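Long-range contact in pesticidal crystal protein Cry4Aa (Bacillus thuringiensis, PDB 2C9K), which kills mosquito larvae by binding to midgut epithelial cells and bringing about their colloid-osmotic lysis: residues N219-R229 with Y276-T287. Numbering follows the deposited sequence.
Sequences NINWNTYNTYR and YYDFQYQEDSLT
The carboxylate of Glu283 is shared between an indole and a guanidinium across a domain boundary: OE1 takes the N-H of Trp222, while OE2 pairs with Arg229. The contact joins the last helix of the N-terminal helical bundle of this three-domain delta-endotoxin, helix 222-240, to the short helix 279-286 of the middle domain, which probably takes part in receptor recognition, as in related Cry toxins; the segment axes cross at -54°, 10.6 Å apart. Trp222 NE1 lies 2.7 Å from Glu283 OE1 in a nearly straight bond, with the oxygen in the indole plane. Arg229 NH1 reaches the syn lone pair of Glu283 OE2 at 2.9 Å, a salt bridge between almost coplanar flat groups. Asn226 OD1 accepts from Arg229 NH2 in the same guanidinium plane and so restrains its rotation; Asn226 ND2 is bound in turn to Tyr264 O. The bend in the glutamate chain (chi2 70°) carries its carboxylate to both donors. Trp222 itself is a knob in a hole formed by Phe279, Gln282, Glu283 and Leu286. Leu286 CD1 makes a CH-pi contact over the six-membered ring and Gln282 CB another over the five-membered ring, both on one face, with Asn226 CB against the opposite face. Phe279 completes an aromatic cluster: its edge meets the face of Tyr225 in a T-shaped pair, planes at 75°, with CZ over the centre of the tyrosine ring. Phe279 CE1 also touches Trp222 CD1 at 3.7 Å, and Ile220 CG2 packs near CD1 of the same phenylalanine. Tyr225 also touches Leu205 of helix 183-208, and Leu286 touches Leu440 of strand 432-440. At the loop end, Asn219 ND2 bonds to Lys275 O and also donates to Tyr277 O at 2.8 Å, approaching that oxygen from above its carbonyl plane.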
# COMPACT_ATOMS: atom_id res chain seq x y z
N ASN A 219 26.21 5.79 12.53
CA ASN A 219 25.07 6.49 11.97
C ASN A 219 23.83 5.61 11.95
O ASN A 219 23.93 4.39 11.98
CB ASN A 219 25.39 6.99 10.56
CG ASN A 219 24.42 8.06 10.09
OD1 ASN A 219 23.60 8.55 10.86
ND2 ASN A 219 24.52 8.45 8.82
N ILE A 220 22.66 6.24 11.95
CA ILE A 220 21.41 5.50 11.86
C ILE A 220 21.46 5.04 10.41
O ILE A 220 21.92 5.79 9.55
CB ILE A 220 20.18 6.41 12.03
CG1 ILE A 220 20.23 7.11 13.39
CG2 ILE A 220 18.90 5.59 11.88
CD1 ILE A 220 20.23 6.16 14.57
N ASN A 221 21.00 3.82 10.13
CA ASN A 221 21.02 3.33 8.76
C ASN A 221 19.70 3.52 8.02
O ASN A 221 18.76 2.74 8.20
CB ASN A 221 21.40 1.85 8.72
CG ASN A 221 21.71 1.38 7.32
OD1 ASN A 221 20.97 1.69 6.38
ND2 ASN A 221 22.79 0.63 7.16
N TRP A 222 19.65 4.55 7.18
CA TRP A 222 18.45 4.87 6.40
C TRP A 222 17.98 3.77 5.43
O TRP A 222 16.78 3.56 5.27
CB TRP A 222 18.67 6.16 5.61
CG TRP A 222 17.52 6.51 4.73
CD1 TRP A 222 16.40 7.21 5.08
CD2 TRP A 222 17.35 6.12 3.37
NE1 TRP A 222 15.53 7.27 4.02
CE2 TRP A 222 16.09 6.61 2.96
CE3 TRP A 222 18.13 5.40 2.46
CZ2 TRP A 222 15.60 6.40 1.67
CZ3 TRP A 222 17.63 5.19 1.19
CH2 TRP A 222 16.38 5.69 0.81
N ASN A 223 18.92 3.08 4.78
CA ASN A 223 18.54 2.03 3.83
C ASN A 223 17.84 0.89 4.55
O ASN A 223 16.94 0.25 4.02
CB ASN A 223 19.77 1.49 3.09
CG ASN A 223 19.39 0.68 1.86
OD1 ASN A 223 20.22 0.01 1.26
ND2 ASN A 223 18.12 0.74 1.48
N THR A 224 18.28 0.63 5.78
CA THR A 224 17.69 -0.44 6.58
C THR A 224 16.27 -0.01 6.95
O THR A 224 15.34 -0.80 6.93
CB THR A 224 18.53 -0.68 7.84
OG1 THR A 224 19.83 -1.16 7.46
CG2 THR A 224 17.85 -1.68 8.76
N TYR A 225 16.14 1.26 7.28
CA TYR A 225 14.87 1.84 7.66
C TYR A 225 13.93 1.71 6.47
O TYR A 225 12.79 1.29 6.59
CB TYR A 225 15.08 3.32 8.01
CG TYR A 225 13.84 4.05 8.46
CD1 TYR A 225 13.52 4.16 9.81
CD2 TYR A 225 12.96 4.59 7.53
CE1 TYR A 225 12.36 4.80 10.22
CE2 TYR A 225 11.80 5.22 7.93
CZ TYR A 225 11.51 5.33 9.27
OH TYR A 225 10.36 5.98 9.65
N ASN A 226 14.44 2.07 5.30
CA ASN A 226 13.63 2.03 4.09
C ASN A 226 13.24 0.60 3.67
O ASN A 226 12.11 0.37 3.23
CB ASN A 226 14.38 2.73 2.95
CG ASN A 226 13.56 2.82 1.69
OD1 ASN A 226 12.57 3.55 1.64
ND2 ASN A 226 13.96 2.07 0.67
N THR A 227 14.16 -0.35 3.81
CA THR A 227 13.86 -1.72 3.43
C THR A 227 12.74 -2.28 4.30
O THR A 227 11.78 -2.87 3.81
CB THR A 227 15.11 -2.62 3.55
OG1 THR A 227 16.15 -2.12 2.71
CG2 THR A 227 14.79 -4.05 3.14
N TYR A 228 12.88 -2.09 5.60
CA TYR A 228 11.89 -2.58 6.54
C TYR A 228 10.50 -2.03 6.22
O TYR A 228 9.49 -2.71 6.40
CB TYR A 228 12.29 -2.18 7.96
CG TYR A 228 11.26 -2.54 8.98
CD1 TYR A 228 11.06 -3.86 9.37
CD2 TYR A 228 10.48 -1.55 9.57
CE1 TYR A 228 10.11 -4.19 10.32
CE2 TYR A 228 9.52 -1.87 10.52
CZ TYR A 228 9.34 -3.18 10.89
OH TYR A 228 8.40 -3.46 11.86
N ARG A 229 10.46 -0.78 5.74
CA ARG A 229 9.22 -0.10 5.39
C ARG A 229 8.60 -0.68 4.13
O ARG A 229 7.39 -0.91 4.06
CB ARG A 229 9.50 1.40 5.19
CG ARG A 229 8.30 2.21 4.68
CD ARG A 229 8.58 3.70 4.72
NE ARG A 229 9.72 4.09 3.90
CZ ARG A 229 10.33 5.26 4.00
NH1 ARG A 229 9.91 6.16 4.87
NH2 ARG A 229 11.37 5.52 3.22
N TYR A 276 26.47 8.42 5.40
CA TYR A 276 27.07 9.00 6.61
C TYR A 276 26.42 10.31 7.03
O TYR A 276 26.74 10.86 8.07
CB TYR A 276 28.57 9.20 6.41
CG TYR A 276 29.37 7.92 6.24
CD1 TYR A 276 30.17 7.73 5.12
CD2 TYR A 276 29.32 6.91 7.20
CE1 TYR A 276 30.90 6.56 4.95
CE2 TYR A 276 30.05 5.73 7.04
CZ TYR A 276 30.83 5.57 5.90
OH TYR A 276 31.53 4.41 5.71
N TYR A 277 25.52 10.81 6.19
CA TYR A 277 24.80 12.05 6.47
C TYR A 277 23.62 11.75 7.37
O TYR A 277 23.28 10.59 7.61
CB TYR A 277 24.29 12.68 5.18
CG TYR A 277 25.35 13.40 4.40
CD1 TYR A 277 26.48 12.73 3.93
CD2 TYR A 277 25.24 14.77 4.14
CE1 TYR A 277 27.47 13.41 3.22
CE2 TYR A 277 26.21 15.45 3.44
CZ TYR A 277 27.32 14.76 2.98
OH TYR A 277 28.28 15.43 2.28
N ASP A 278 22.99 12.81 7.86
CA ASP A 278 21.84 12.71 8.74
C ASP A 278 20.71 11.88 8.13
O ASP A 278 20.49 11.90 6.92
CB ASP A 278 21.32 14.11 9.07
CG ASP A 278 20.32 14.10 10.21
OD1 ASP A 278 20.73 13.80 11.36
OD2 ASP A 278 19.12 14.38 9.95
N PHE A 279 20.00 11.16 8.99
CA PHE A 279 18.90 10.33 8.55
C PHE A 279 17.85 11.14 7.80
O PHE A 279 17.61 10.92 6.61
CB PHE A 279 18.23 9.67 9.76
CG PHE A 279 16.98 8.90 9.42
CD1 PHE A 279 17.05 7.55 9.10
CD2 PHE A 279 15.75 9.54 9.37
CE1 PHE A 279 15.91 6.85 8.72
CE2 PHE A 279 14.61 8.86 9.00
CZ PHE A 279 14.68 7.50 8.67
N GLN A 280 17.24 12.09 8.50
CA GLN A 280 16.19 12.91 7.91
C GLN A 280 16.62 13.58 6.62
O GLN A 280 15.78 13.88 5.77
CB GLN A 280 15.73 13.98 8.90
CG GLN A 280 14.48 14.71 8.46
CD GLN A 280 13.31 13.77 8.24
OE1 GLN A 280 12.99 12.96 9.11
NE2 GLN A 280 12.67 13.88 7.08
N TYR A 281 17.91 13.83 6.47
CA TYR A 281 18.42 14.47 5.26
C TYR A 281 18.25 13.54 4.07
O TYR A 281 17.80 13.97 3.00
CB TYR A 281 19.88 14.83 5.44
CG TYR A 281 20.48 15.40 4.19
CD1 TYR A 281 20.14 16.67 3.75
CD2 TYR A 281 21.38 14.65 3.43
CE1 TYR A 281 20.68 17.19 2.58
CE2 TYR A 281 21.92 15.15 2.27
CZ TYR A 281 21.57 16.42 1.85
OH TYR A 281 22.12 16.92 0.70
N GLN A 282 18.63 12.28 4.25
CA GLN A 282 18.50 11.28 3.19
C GLN A 282 17.01 11.08 2.89
O GLN A 282 16.60 11.02 1.73
CB GLN A 282 19.12 9.96 3.65
CG GLN A 282 20.62 9.99 3.68
CD GLN A 282 21.22 8.86 4.49
OE1 GLN A 282 21.48 9.00 5.68
NE2 GLN A 282 21.41 7.72 3.84
N GLU A 283 16.21 10.98 3.95
CA GLU A 283 14.77 10.80 3.79
C GLU A 283 14.17 11.92 2.95
O GLU A 283 13.43 11.68 2.00
CB GLU A 283 14.09 10.78 5.16
CG GLU A 283 12.59 10.57 5.09
CD GLU A 283 12.21 9.18 4.67
OE1 GLU A 283 13.07 8.47 4.10
OE2 GLU A 283 11.05 8.79 4.89
N ASP A 284 14.50 13.16 3.31
CA ASP A 284 14.00 14.31 2.59
C ASP A 284 14.35 14.27 1.12
O ASP A 284 13.51 14.55 0.26
CB ASP A 284 14.54 15.61 3.17
CG ASP A 284 13.89 15.98 4.48
OD1 ASP A 284 12.88 15.33 4.85
OD2 ASP A 284 14.39 16.92 5.14
N SER A 285 15.60 13.92 0.81
CA SER A 285 16.01 13.92 -0.58
C SER A 285 15.85 12.64 -1.38
O SER A 285 16.08 12.66 -2.59
CB SER A 285 17.46 14.41 -0.70
OG SER A 285 18.35 13.56 -0.00
N LEU A 286 15.47 11.54 -0.76
CA LEU A 286 15.31 10.30 -1.52
C LEU A 286 13.86 9.82 -1.65
O LEU A 286 13.58 8.91 -2.42
CB LEU A 286 16.17 9.19 -0.92
CG LEU A 286 17.68 9.28 -1.22
CD1 LEU A 286 18.49 8.41 -0.27
CD2 LEU A 286 17.91 8.87 -2.67
N THR A 287 12.94 10.44 -0.92
CA THR A 287 11.54 10.05 -0.98
C THR A 287 10.68 11.26 -1.34
O THR A 287 11.19 12.36 -1.44
CB THR A 287 11.07 9.43 0.35
OG1 THR A 287 11.31 10.35 1.43
CG2 THR A 287 11.83 8.14 0.62